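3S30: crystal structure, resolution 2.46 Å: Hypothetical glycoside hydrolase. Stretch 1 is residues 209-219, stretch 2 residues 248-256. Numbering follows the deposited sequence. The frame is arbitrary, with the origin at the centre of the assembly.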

# COMPACT_ATOMS: atom_id res chain seq x y z
N LYS A 209 -0.56 8.81 2.58
CA LYS A 209 0.23 9.68 1.72
C LYS A 209 1.32 8.88 1.02
O LYS A 209 2.03 8.06 1.63
N PHE A 210 1.41 9.08 -0.29
CA PHE A 210 2.21 8.22 -1.15
C PHE A 210 3.42 8.95 -1.70
O PHE A 210 3.28 10.00 -2.34
N GLY A 211 4.60 8.39 -1.47
CA GLY A 211 5.81 8.86 -2.12
C GLY A 211 7.04 8.83 -1.24
O GLY A 211 6.96 9.05 -0.01
N THR A 212 8.18 8.56 -1.87
CA THR A 212 9.48 8.81 -1.25
C THR A 212 10.46 9.16 -2.35
O THR A 212 10.31 8.71 -3.49
N THR A 213 11.46 9.94 -2.01
CA THR A 213 12.41 10.45 -2.98
C THR A 213 13.13 9.29 -3.69
O THR A 213 13.61 8.35 -3.05
N PHE A 214 13.14 9.36 -5.02
CA PHE A 214 13.65 8.28 -5.85
C PHE A 214 14.48 8.86 -7.00
O PHE A 214 14.02 9.77 -7.71
N TYR A 215 15.69 8.34 -7.19
CA TYR A 215 16.66 8.88 -8.17
C TYR A 215 16.67 8.13 -9.50
O TYR A 215 17.39 8.51 -10.42
N TYR A 216 15.88 7.07 -9.61
CA TYR A 216 15.85 6.28 -10.84
C TYR A 216 14.53 6.41 -11.56
O TYR A 216 13.54 6.92 -11.03
N GLU A 217 14.52 5.94 -12.81
CA GLU A 217 13.30 5.86 -13.60
C GLU A 217 12.84 4.40 -13.61
O GLU A 217 13.48 3.56 -14.23
N PRO A 218 11.76 4.09 -12.87
CA PRO A 218 11.28 2.71 -12.79
C PRO A 218 10.59 2.29 -14.07
O PRO A 218 9.92 3.10 -14.70
N ILE A 219 10.76 1.03 -14.46
CA ILE A 219 10.10 0.53 -15.66
C ILE A 219 9.07 -0.55 -15.34
O ILE A 219 8.03 -0.60 -15.98
N ILE A 248 -2.98 -3.51 -6.75
CA ILE A 248 -1.54 -3.30 -6.72
C ILE A 248 -1.24 -2.24 -7.77
O ILE A 248 -1.68 -2.35 -8.92
N TYR A 249 -0.51 -1.20 -7.37
CA TYR A 249 -0.00 -0.21 -8.31
C TYR A 249 1.23 0.54 -7.78
O TYR A 249 1.61 0.42 -6.60
N ALA A 250 1.85 1.32 -8.66
CA ALA A 250 3.01 2.11 -8.30
C ALA A 250 2.94 3.43 -9.04
O ALA A 250 2.42 3.51 -10.16
N LEU A 251 3.48 4.47 -8.41
CA LEU A 251 3.43 5.82 -8.92
C LEU A 251 4.85 6.36 -9.07
O LEU A 251 5.73 6.03 -8.28
N PHE A 252 5.05 7.19 -10.09
CA PHE A 252 6.28 7.95 -10.27
C PHE A 252 5.88 9.36 -10.66
O PHE A 252 5.21 9.55 -11.69
N TYR A 253 6.26 10.35 -9.86
CA TYR A 253 5.84 11.71 -10.16
C TYR A 253 6.88 12.77 -9.85
O TYR A 253 7.86 12.54 -9.15
N GLU A 254 6.63 13.95 -10.40
CA GLU A 254 7.52 15.09 -10.26
C GLU A 254 7.00 15.95 -9.13
O GLU A 254 5.83 16.32 -9.12
N LYS A 255 7.85 16.26 -8.16
CA LYS A 255 7.47 17.15 -7.06
C LYS A 255 7.45 18.60 -7.52
O LYS A 255 8.16 18.98 -8.45
N THR A 256 6.59 19.39 -6.87
CA THR A 256 6.64 20.86 -6.98
C THR A 256 6.50 21.46 -5.58
O THR A 256 6.15 20.75 -4.63

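What forms the apolar part of the contact? On stretch 1, Phe 210 and Pro 218 point toward stretch 2, and Leu 251 and Phe 252 point back. Phe 210, with chi1 in the m rotamer, lays its ring near Leu 251, also m at chi1 and t at chi2, with Phe 210 CD2 4.1 Å from Leu 251 CD1. Tyr 249 starts sideways, but its p rotamer brings the end of the side chain nearer, and Tyr 249 OH lies 3.3 Å from Phe 210 CE2. That carbon sits at the edge of the Tyr 249 ring, so the two aromatics are not stacked face to face.

How does Phe 252 meet the other end of stretch 1? Its t rotamer places the ring alongside the loop leading into Pro 218, and Phe 252 has the largest covered area of any residue here. Pro 218 CD stands 3.8 Å from the centroid of the Phe 252 ring, almost on the ring normal, a CH-pi contact over one face. The ring also reaches the backbone before the proline, with Phe 252 CE1 3.4 Å from Tyr 216 O.

Which polar group ties the strands together? Tyr 253, p at chi1, leaves its backbone sideways yet carries its hydroxyl across, where Tyr 253 OH donates a hydrogen bond of 2.7 Å to Phe 210 O. A side chain thus satisfies a main-chain carbonyl.

Why is there a glycine beside that bond? Gly 211 CA is 3.5 Å from Tyr 253 OH, and a CB built there would fall 2.0 Å from Tyr 253 OH, a clash. The backbone angles of Gly 211 independently call for glycine.

What lies at the polar margin? Lys 255, m at chi1, points toward stretch 1 and brings Lys 255 NZ within 2.8 Å of Thr 213 OG1. Both atoms have hydrogen-bond partners elsewhere in the structure.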

# COMPACT_ATOMS: atom_id res chain seq x y z
CB LYS A 209 0.79 10.86 2.53
CG LYS A 209 -0.33 11.64 3.22
CD LYS A 209 -0.16 13.11 3.16
CE LYS A 209 -1.39 13.84 3.73
NZ LYS A 209 -2.51 14.00 2.73
CB PHE A 210 1.36 7.72 -2.34
CG PHE A 210 0.12 6.99 -1.94
CD1 PHE A 210 0.12 6.07 -0.88
CD2 PHE A 210 -1.04 7.15 -2.67
CE1 PHE A 210 -1.05 5.37 -0.54
CE2 PHE A 210 -2.21 6.45 -2.34
CZ PHE A 210 -2.21 5.57 -1.28
CB THR A 212 9.99 7.60 -0.44
OG1 THR A 212 10.92 8.05 0.56
CG2 THR A 212 10.66 6.58 -1.34
CB THR A 213 13.39 11.43 -2.32
OG1 THR A 213 12.64 12.54 -1.77
CG2 THR A 213 14.43 11.93 -3.32
CB PHE A 214 12.47 7.44 -6.37
CG PHE A 214 12.84 6.04 -6.76
CD1 PHE A 214 13.29 5.14 -5.81
CD2 PHE A 214 12.73 5.62 -8.07
CE1 PHE A 214 13.65 3.85 -6.16
CE2 PHE A 214 13.07 4.32 -8.43
CZ PHE A 214 13.53 3.43 -7.47
CB TYR A 215 18.08 8.87 -7.57
CG TYR A 215 18.16 9.70 -6.33
CD1 TYR A 215 18.35 11.08 -6.41
CD2 TYR A 215 17.99 9.14 -5.08
CE1 TYR A 215 18.39 11.85 -5.27
CE2 TYR A 215 18.03 9.91 -3.93
CZ TYR A 215 18.23 11.27 -4.04
OH TYR A 215 18.27 12.05 -2.91
CB TYR A 216 16.16 4.81 -10.53
CG TYR A 216 17.48 4.65 -9.82
CD1 TYR A 216 18.67 4.95 -10.46
CD2 TYR A 216 17.54 4.21 -8.49
CE1 TYR A 216 19.89 4.82 -9.81
CE2 TYR A 216 18.76 4.07 -7.84
CZ TYR A 216 19.93 4.38 -8.51
OH TYR A 216 21.15 4.25 -7.88
CB GLU A 217 13.50 6.43 -15.02
CG GLU A 217 14.92 6.90 -15.31
CD GLU A 217 15.07 7.71 -16.58
OE1 GLU A 217 14.05 8.17 -17.14
OE2 GLU A 217 16.22 7.89 -17.01
CB PRO A 218 10.27 2.75 -11.64
CG PRO A 218 9.77 4.14 -11.62
CD PRO A 218 10.94 5.00 -12.04
CB ILE A 219 11.09 0.07 -16.78
CG1 ILE A 219 12.19 -0.85 -16.24
CG2 ILE A 219 11.73 1.28 -17.44
CD1 ILE A 219 13.22 -1.23 -17.30
CB ILE A 248 -0.75 -4.59 -7.05
CG1 ILE A 248 -0.97 -5.66 -5.98
CG2 ILE A 248 0.77 -4.30 -7.19
CD1 ILE A 248 -0.14 -6.96 -6.24
CB TYR A 249 -1.10 0.78 -8.71
CG TYR A 249 -1.60 1.69 -7.61
CD1 TYR A 249 -2.60 1.28 -6.74
CD2 TYR A 249 -1.09 2.98 -7.45
CE1 TYR A 249 -3.08 2.11 -5.75
CE2 TYR A 249 -1.55 3.81 -6.44
CZ TYR A 249 -2.54 3.36 -5.59
OH TYR A 249 -3.03 4.18 -4.58
CB ALA A 250 4.30 1.38 -8.64
CB LEU A 251 2.64 6.71 -7.95
CG LEU A 251 1.23 6.25 -7.58
CD1 LEU A 251 0.70 7.03 -6.39
CD2 LEU A 251 0.29 6.39 -8.77
CB PHE A 252 7.14 7.31 -11.36
CG PHE A 252 8.47 7.98 -11.56
CD1 PHE A 252 9.38 8.09 -10.51
CD2 PHE A 252 8.83 8.49 -12.81
CE1 PHE A 252 10.62 8.71 -10.70
CE2 PHE A 252 10.06 9.11 -13.01
CZ PHE A 252 10.95 9.22 -11.95
CB TYR A 253 4.53 12.03 -9.44
CG TYR A 253 4.60 11.95 -7.92
CD1 TYR A 253 5.01 13.04 -7.17
CD2 TYR A 253 4.21 10.80 -7.25
CE1 TYR A 253 5.06 12.98 -5.79
CE2 TYR A 253 4.25 10.73 -5.87
CZ TYR A 253 4.68 11.82 -5.14
OH TYR A 253 4.73 11.74 -3.77
CB GLU A 254 7.53 15.85 -11.58
CG GLU A 254 8.52 16.99 -11.64
CD GLU A 254 8.55 17.64 -13.02
OE1 GLU A 254 8.39 16.92 -14.04
OE2 GLU A 254 8.76 18.88 -13.06
CB LYS A 255 8.42 16.98 -5.87
CG LYS A 255 8.17 15.70 -5.07
CD LYS A 255 9.10 15.56 -3.90
CE LYS A 255 10.48 15.08 -4.32
NZ LYS A 255 11.25 14.51 -3.17
CB THR A 256 5.51 21.42 -7.88
OG1 THR A 256 4.26 20.83 -7.52
CG2 THR A 256 5.81 21.15 -9.35